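PDB 6JLS: putative flavoprotein decarboxylase from Streptomyces olivoviridis, which is an FMN-dependent cysteine decarboxylase of thioviridamide biosynthesis, a flavoprotein that binds flavin mononucleotide between subunits of a twelve-chain assembly. Local coordinates for residues Leu106-Leu109 with Asp115-Val118; Thr18-Leu23 with Thr119-Ala124. All coordinates share one frame; numbering follows the deposited sequence.

Contact 1: Leu106-Leu109 with Asp115-Val118; sequences LGKL and DNIV. With FMN (flavin mononucleotide), chain B.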
loop_
_atom_site.group_PDB
_atom_site.type_symbol
_atom_site.label_atom_id
_atom_site.label_comp_id
_atom_site.label_asym_id
_atom_site.label_seq_id
_atom_site.Cartn_x
_atom_site.Cartn_y
_atom_site.Cartn_z
ATOM N N LEU A 106 -0.353 33.823 5.582
ATOM C CA LEU A 106 0.066 35.165 5.973
ATOM C C LEU A 106 1.065 35.118 7.127
ATOM O O LEU A 106 2.075 35.840 7.125
ATOM C CB LEU A 106 -1.165 35.985 6.364
ATOM C CG LEU A 106 -2.200 36.249 5.276
ATOM C CD1 LEU A 106 -3.474 36.782 5.900
ATOM C CD2 LEU A 106 -1.655 37.241 4.257
ATOM N N GLY A 107 0.806 34.256 8.117
ATOM C CA GLY A 107 1.703 34.165 9.257
ATOM C C GLY A 107 3.071 33.645 8.873
ATOM O O GLY A 107 4.090 34.105 9.399
ATOM N N LYS A 108 3.119 32.690 7.940
ATOM C CA LYS A 108 4.401 32.154 7.492
ATOM C C LYS A 108 5.180 33.204 6.712
ATOM O O LYS A 108 6.372 33.419 6.962
ATOM C CB LYS A 108 4.186 30.914 6.632
ATOM C CG LYS A 108 3.630 29.687 7.346
ATOM C CD LYS A 108 3.526 28.510 6.371
ATOM C CE LYS A 108 2.812 27.323 7.013
ATOM N NZ LYS A 108 2.645 26.138 6.115
ATOM N N LEU A 109 4.523 33.874 5.758
ATOM C CA LEU A 109 5.213 34.904 4.986
ATOM C C LEU A 109 5.707 36.006 5.904
ATOM O O LEU A 109 6.869 36.422 5.823
ATOM C CB LEU A 109 4.291 35.485 3.919
ATOM C CG LEU A 109 3.771 34.513 2.860
ATOM C CD1 LEU A 109 2.681 35.151 1.981
ATOM C CD2 LEU A 109 4.925 34.001 2.010
ATOM N N ASP A 115 7.934 27.193 3.864
ATOM C CA ASP A 115 8.034 25.743 3.922
ATOM C C ASP A 115 7.230 25.024 2.832
ATOM O O ASP A 115 7.206 23.792 2.816
ATOM C CB ASP A 115 7.601 25.247 5.304
ATOM C CG ASP A 115 6.118 25.449 5.566
ATOM O OD1 ASP A 115 5.441 26.123 4.759
ATOM O OD2 ASP A 115 5.623 24.927 6.584
ATOM N N ASN A 116 6.552 25.751 1.944
ATOM C CA ASN A 116 5.916 25.149 0.780
ATOM C C ASN A 116 6.179 26.016 -0.439
ATOM O O ASN A 116 6.685 27.138 -0.338
ATOM C CB ASN A 116 4.403 24.946 0.974
ATOM C CG ASN A 116 3.672 26.227 1.348
ATOM O OD1 ASN A 116 4.079 27.336 0.971
ATOM N ND2 ASN A 116 2.591 26.083 2.105
ATOM N N ILE A 117 5.773 25.479 -1.589
ATOM C CA ILE A 117 6.025 26.099 -2.887
ATOM C C ILE A 117 5.366 27.474 -2.987
ATOM O O ILE A 117 5.941 28.401 -3.565
ATOM C CB ILE A 117 5.566 25.135 -4.001
ATOM C CG1 ILE A 117 6.775 24.403 -4.591
ATOM C CG2 ILE A 117 4.762 25.834 -5.076
ATOM C CD1 ILE A 117 7.503 23.535 -3.592
ATOM N N VAL A 118 4.171 27.647 -2.416
ATOM C CA VAL A 118 3.515 28.955 -2.483
ATOM C C VAL A 118 4.330 30.015 -1.728
ATOM O O VAL A 118 4.622 31.094 -2.268
ATOM C CB VAL A 118 2.067 28.874 -1.966
ATOM C CG1 VAL A 118 1.534 30.287 -1.653
ATOM C CG2 VAL A 118 1.173 28.201 -3.011
HETATM N N1 FMN B . 15.615 27.255 0.555
HETATM C C2 FMN B . 16.619 27.981 1.156
HETATM O O2 FMN B . 16.360 28.669 2.140
HETATM N N3 FMN B . 17.902 27.944 0.651
HETATM C C4 FMN B . 18.195 27.176 -0.459
HETATM O O4 FMN B . 19.340 27.136 -0.914
HETATM C C4A FMN B . 17.182 26.442 -1.063
HETATM N N5 FMN B . 17.463 25.669 -2.173
HETATM C C5A FMN B . 16.466 24.939 -2.784
HETATM C C6 FMN B . 16.779 24.176 -3.902
HETATM C C7 FMN B . 15.785 23.427 -4.531
HETATM C C7M FMN B . 16.150 22.608 -5.743
HETATM C C8 FMN B . 14.467 23.446 -4.035
HETATM C C8M FMN B . 13.390 22.638 -4.709
HETATM C C9 FMN B . 14.159 24.221 -2.908
HETATM C C9A FMN B . 15.162 24.970 -2.282
HETATM N N10 FMN B . 14.881 25.747 -1.166
HETATM C C10 FMN B . 15.887 26.480 -0.555
HETATM C "C1'" FMN B . 13.492 25.779 -0.597
HETATM C "C2'" FMN B . 13.449 24.857 0.633
HETATM O "O2'" FMN B . 13.720 23.505 0.302
HETATM C "C3'" FMN B . 12.110 24.941 1.351
HETATM O "O3'" FMN B . 12.004 26.215 1.940
HETATM C "C4'" FMN B . 12.023 23.837 2.404
HETATM O "O4'" FMN B . 10.734 23.710 2.982
HETATM C "C5'" FMN B . 13.051 24.053 3.506
HETATM O "O5'" FMN B . 12.796 23.049 4.459
HETATM P P FMN B . 13.716 22.874 5.755
HETATM O O1P FMN B . 14.291 24.224 6.145
HETATM O O2P FMN B . 12.862 22.359 6.894
HETATM O O3P FMN B . 14.852 21.933 5.446
HETATM O O HOH W 1 1.096 27.867 3.512
#
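Lys108 reaches from helix 103-110 to the carboxylate of Asp115 and closes a forked salt bridge, with NZ 3.1 Å from Asp115 OD1 and 3.2 Å from OD2. Both oxygens take the ammonium through their syn lone pairs, so the nitrogen sits in the mouth of the carboxylate and is shared almost evenly. The lysine is stretched out beyond CG, its outer torsions all near 180°, and it crosses the aspartate side chain at about a right angle; on the way its CD passes 3.5 Å from Asp115 OD1. On the other side, a chi1 of 68° wedges the Asp115 carboxylate between its own backbone N and carbonyl carbon. Lys108 is buried, and the paired charge probably offsets the cost of burying its ammonium.

Asn116 adds a looser tie: a water accepts from its ND2 at 2.7 Å and, weakly, from Lys108 NZ at 3.5 Å. Its OD1 turns to Thr119, capping the backbone N there and bonding OG1, which makes Asn116 the N-cap of helix 117-124. Asp115 also borders the flavin mononucleotide, its CA 3.5 Å from O4' of the ribityl chain.

Lys108 packs as well on Ile113 of a second subunit. The bridge thus ties helix 103-110 to the turn before helix 117-124, while Asn116 rests on Thr52 and Pro53 in the loop after strand 46-51 and on Asp75 at the start of helix 75-81.

Contact 2: Thr18-Leu23 with Thr119-Ala124; sequences TLTMCL and TQIVMA. With FMN (flavin mononucleotide), chain B.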
loop_
_atom_site.group_PDB
_atom_site.type_symbol
_atom_site.label_atom_id
_atom_site.label_comp_id
_atom_site.label_asym_id
_atom_site.label_seq_id
_atom_site.Cartn_x
_atom_site.Cartn_y
_atom_site.Cartn_z
ATOM N N THR A 18 3.118 38.248 -17.283
ATOM C CA THR A 18 3.131 36.935 -16.650
ATOM C C THR A 18 2.659 37.098 -15.210
ATOM O O THR A 18 3.339 37.745 -14.405
ATOM C CB THR A 18 4.534 36.323 -16.678
ATOM O OG1 THR A 18 4.940 36.107 -18.033
ATOM C CG2 THR A 18 4.560 35.003 -15.931
ATOM N N LEU A 19 1.509 36.517 -14.885
ATOM C CA LEU A 19 0.957 36.608 -13.540
ATOM C C LEU A 19 0.891 35.233 -12.886
ATOM O O LEU A 19 0.400 34.269 -13.485
ATOM C CB LEU A 19 -0.439 37.235 -13.557
ATOM C CG LEU A 19 -1.034 37.471 -12.167
ATOM C CD1 LEU A 19 -1.722 38.816 -12.100
ATOM C CD2 LEU A 19 -2.002 36.364 -11.764
ATOM N N THR A 20 1.360 35.148 -11.649
ATOM C CA THR A 20 1.267 33.923 -10.867
ATOM C C THR A 20 0.239 34.107 -9.759
ATOM O O THR A 20 0.351 35.029 -8.941
ATOM C CB THR A 20 2.625 33.534 -10.289
ATOM O OG1 THR A 20 3.521 33.222 -11.369
ATOM C CG2 THR A 20 2.494 32.324 -9.378
ATOM N N MET A 21 -0.750 33.218 -9.744
ATOM C CA MET A 21 -1.838 33.174 -8.777
ATOM C C MET A 21 -1.571 32.067 -7.754
ATOM O O MET A 21 -1.331 30.911 -8.132
ATOM C CB MET A 21 -3.146 32.927 -9.537
ATOM C CG MET A 21 -4.359 32.595 -8.709
ATOM S SD MET A 21 -5.877 32.496 -9.730
ATOM C CE MET A 21 -5.207 32.126 -11.336
ATOM N N CYS A 22 -1.603 32.406 -6.466
ATOM C CA CYS A 22 -1.393 31.420 -5.409
ATOM C C CYS A 22 -2.675 31.188 -4.620
ATOM O O CYS A 22 -3.398 32.134 -4.291
ATOM C CB CYS A 22 -0.276 31.841 -4.450
ATOM S SG CYS A 22 1.393 31.979 -5.160
ATOM N N LEU A 23 -2.947 29.920 -4.307
ATOM C CA LEU A 23 -4.164 29.518 -3.617
ATOM C C LEU A 23 -3.825 28.837 -2.296
ATOM O O LEU A 23 -3.020 27.899 -2.262
ATOM C CB LEU A 23 -4.992 28.581 -4.493
ATOM C CG LEU A 23 -5.457 29.138 -5.841
ATOM C CD1 LEU A 23 -6.381 28.131 -6.520
ATOM C CD2 LEU A 23 -6.166 30.465 -5.645
ATOM N N THR A 119 4.712 29.730 -0.478
ATOM C CA THR A 119 5.485 30.707 0.286
ATOM C C THR A 119 6.868 30.925 -0.310
ATOM O O THR A 119 7.405 32.037 -0.219
ATOM C CB THR A 119 5.610 30.279 1.750
ATOM O OG1 THR A 119 6.058 28.913 1.818
ATOM C CG2 THR A 119 4.264 30.419 2.465
ATOM N N GLN A 120 7.463 29.892 -0.924
ATOM C CA GLN A 120 8.754 30.080 -1.583
ATOM C C GLN A 120 8.630 30.989 -2.801
ATOM O O GLN A 120 9.526 31.801 -3.071
ATOM C CB GLN A 120 9.343 28.735 -1.990
ATOM C CG GLN A 120 9.894 27.930 -0.843
ATOM C CD GLN A 120 10.127 26.502 -1.257
ATOM O OE1 GLN A 120 10.735 26.245 -2.290
ATOM N NE2 GLN A 120 9.600 25.559 -0.479
ATOM N N ILE A 121 7.529 30.865 -3.552
ATOM C CA ILE A 121 7.329 31.736 -4.706
ATOM C C ILE A 121 7.231 33.193 -4.268
ATOM O O ILE A 121 7.847 34.077 -4.869
ATOM C CB ILE A 121 6.093 31.294 -5.504
ATOM C CG1 ILE A 121 6.434 30.086 -6.395
ATOM C CG2 ILE A 121 5.574 32.444 -6.365
ATOM C CD1 ILE A 121 5.193 29.323 -6.904
ATOM N N VAL A 122 6.462 33.470 -3.216
ATOM C CA VAL A 122 6.294 34.850 -2.770
ATOM C C VAL A 122 7.623 35.408 -2.285
ATOM O O VAL A 122 8.036 36.503 -2.683
ATOM C CB VAL A 122 5.208 34.945 -1.679
ATOM C CG1 VAL A 122 5.174 36.372 -1.057
ATOM C CG2 VAL A 122 3.850 34.581 -2.253
ATOM N N MET A 123 8.326 34.656 -1.432
ATOM C CA MET A 123 9.573 35.180 -0.880
ATOM C C MET A 123 10.682 35.290 -1.921
ATOM O O MET A 123 11.644 36.027 -1.693
ATOM C CB MET A 123 10.039 34.330 0.295
ATOM C CG MET A 123 9.196 34.543 1.526
ATOM S SD MET A 123 9.928 33.801 2.983
ATOM C CE MET A 123 11.432 34.785 3.110
ATOM N N ALA A 124 10.574 34.591 -3.055
ATOM C CA ALA A 124 11.538 34.731 -4.139
ATOM C C ALA A 124 11.165 35.830 -5.124
ATOM O O ALA A 124 12.001 36.221 -5.945
ATOM C CB ALA A 124 11.691 33.402 -4.898
HETATM N N1 FMN B . 15.615 27.255 0.555
HETATM C C2 FMN B . 16.619 27.981 1.156
HETATM O O2 FMN B . 16.360 28.669 2.140
HETATM N N3 FMN B . 17.902 27.944 0.651
HETATM C C4 FMN B . 18.195 27.176 -0.459
HETATM O O4 FMN B . 19.340 27.136 -0.914
HETATM C C4A FMN B . 17.182 26.442 -1.063
HETATM N N5 FMN B . 17.463 25.669 -2.173
HETATM C C5A FMN B . 16.466 24.939 -2.784
HETATM C C6 FMN B . 16.779 24.176 -3.902
HETATM C C7 FMN B . 15.785 23.427 -4.531
HETATM C C7M FMN B . 16.150 22.608 -5.743
HETATM C C8 FMN B . 14.467 23.446 -4.035
HETATM C C8M FMN B . 13.390 22.638 -4.709
HETATM C C9 FMN B . 14.159 24.221 -2.908
HETATM C C9A FMN B . 15.162 24.970 -2.282
HETATM N N10 FMN B . 14.881 25.747 -1.166
HETATM C C10 FMN B . 15.887 26.480 -0.555
HETATM C "C1'" FMN B . 13.492 25.779 -0.597
HETATM C "C2'" FMN B . 13.449 24.857 0.633
HETATM O "O2'" FMN B . 13.720 23.505 0.302
HETATM C "C3'" FMN B . 12.110 24.941 1.351
HETATM O "O3'" FMN B . 12.004 26.215 1.940
HETATM C "C4'" FMN B . 12.023 23.837 2.404
HETATM O "O4'" FMN B . 10.734 23.710 2.982
HETATM C "C5'" FMN B . 13.051 24.053 3.506
HETATM O "O5'" FMN B . 12.796 23.049 4.459
HETATM P P FMN B . 13.716 22.874 5.755
HETATM O O1P FMN B . 14.291 24.224 6.145
HETATM O O2P FMN B . 12.862 22.359 6.894
HETATM O O3P FMN B . 14.852 21.933 5.446
#
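Strand 18-23, in the middle of the parallel sheet of this Rossmann-like flavoprotein fold, meets helix 117-124 in an alpha/beta layer contact. Its centre is Ile121, whose CB points at the strand and whose CG2 methyl does the touching. That methyl lies 4.3 Å from Thr20 CG2 and 4.4 Å from Cys22 SG, so one branch of the isoleucine serves two residues on the same face of the strand. The threonine presents its methyl to the helix; its hydroxyl is bonded to Ser93 OG instead. Cys22 also rests on Val96 and Val98 of the neighbouring strand 95-101, and Val122 reaches the same two valines.

Gln120, elsewhere on the helix, lies against the ribityl chain of the flavin mononucleotide. Its chain runs out beyond CG and brings the amide into packing contact, NE2 3.2 Å from FMN C3' and OE1 3.3 Å from C1'; OE1 is held by a hydrogen bond from His86 NE2.

All three residues that meet between strand and helix are buried, and they meet through methyls and a sulfur at ordinary van der Waals distances. The join is therefore apolar, resting on shape and burial, with the Thr20 hydroxyl satisfied at Ser93.

The two contacts lie about 10 Å apart, centre to centre, and share helix 117-124: contact 1 uses the turn that leads into it and its first residues, contact 2 the rest. Along the chain contact 1 is nested inside the long loop closed by contact 2, which brings strand 18-23 together with a helix some 96 residues later. They also touch directly, Leu109 CD2 lying 3.7 Å from Thr119 CG2 and Val118 CG1 3.7 Å from Cys22 CB. The turn before the helix is thus tied by charge and the helix itself by apolar packing to the sheet, and residues of both contacts border the same flavin, which is hydrogen-bonded by Thr52 and Thr102 of a third subunit.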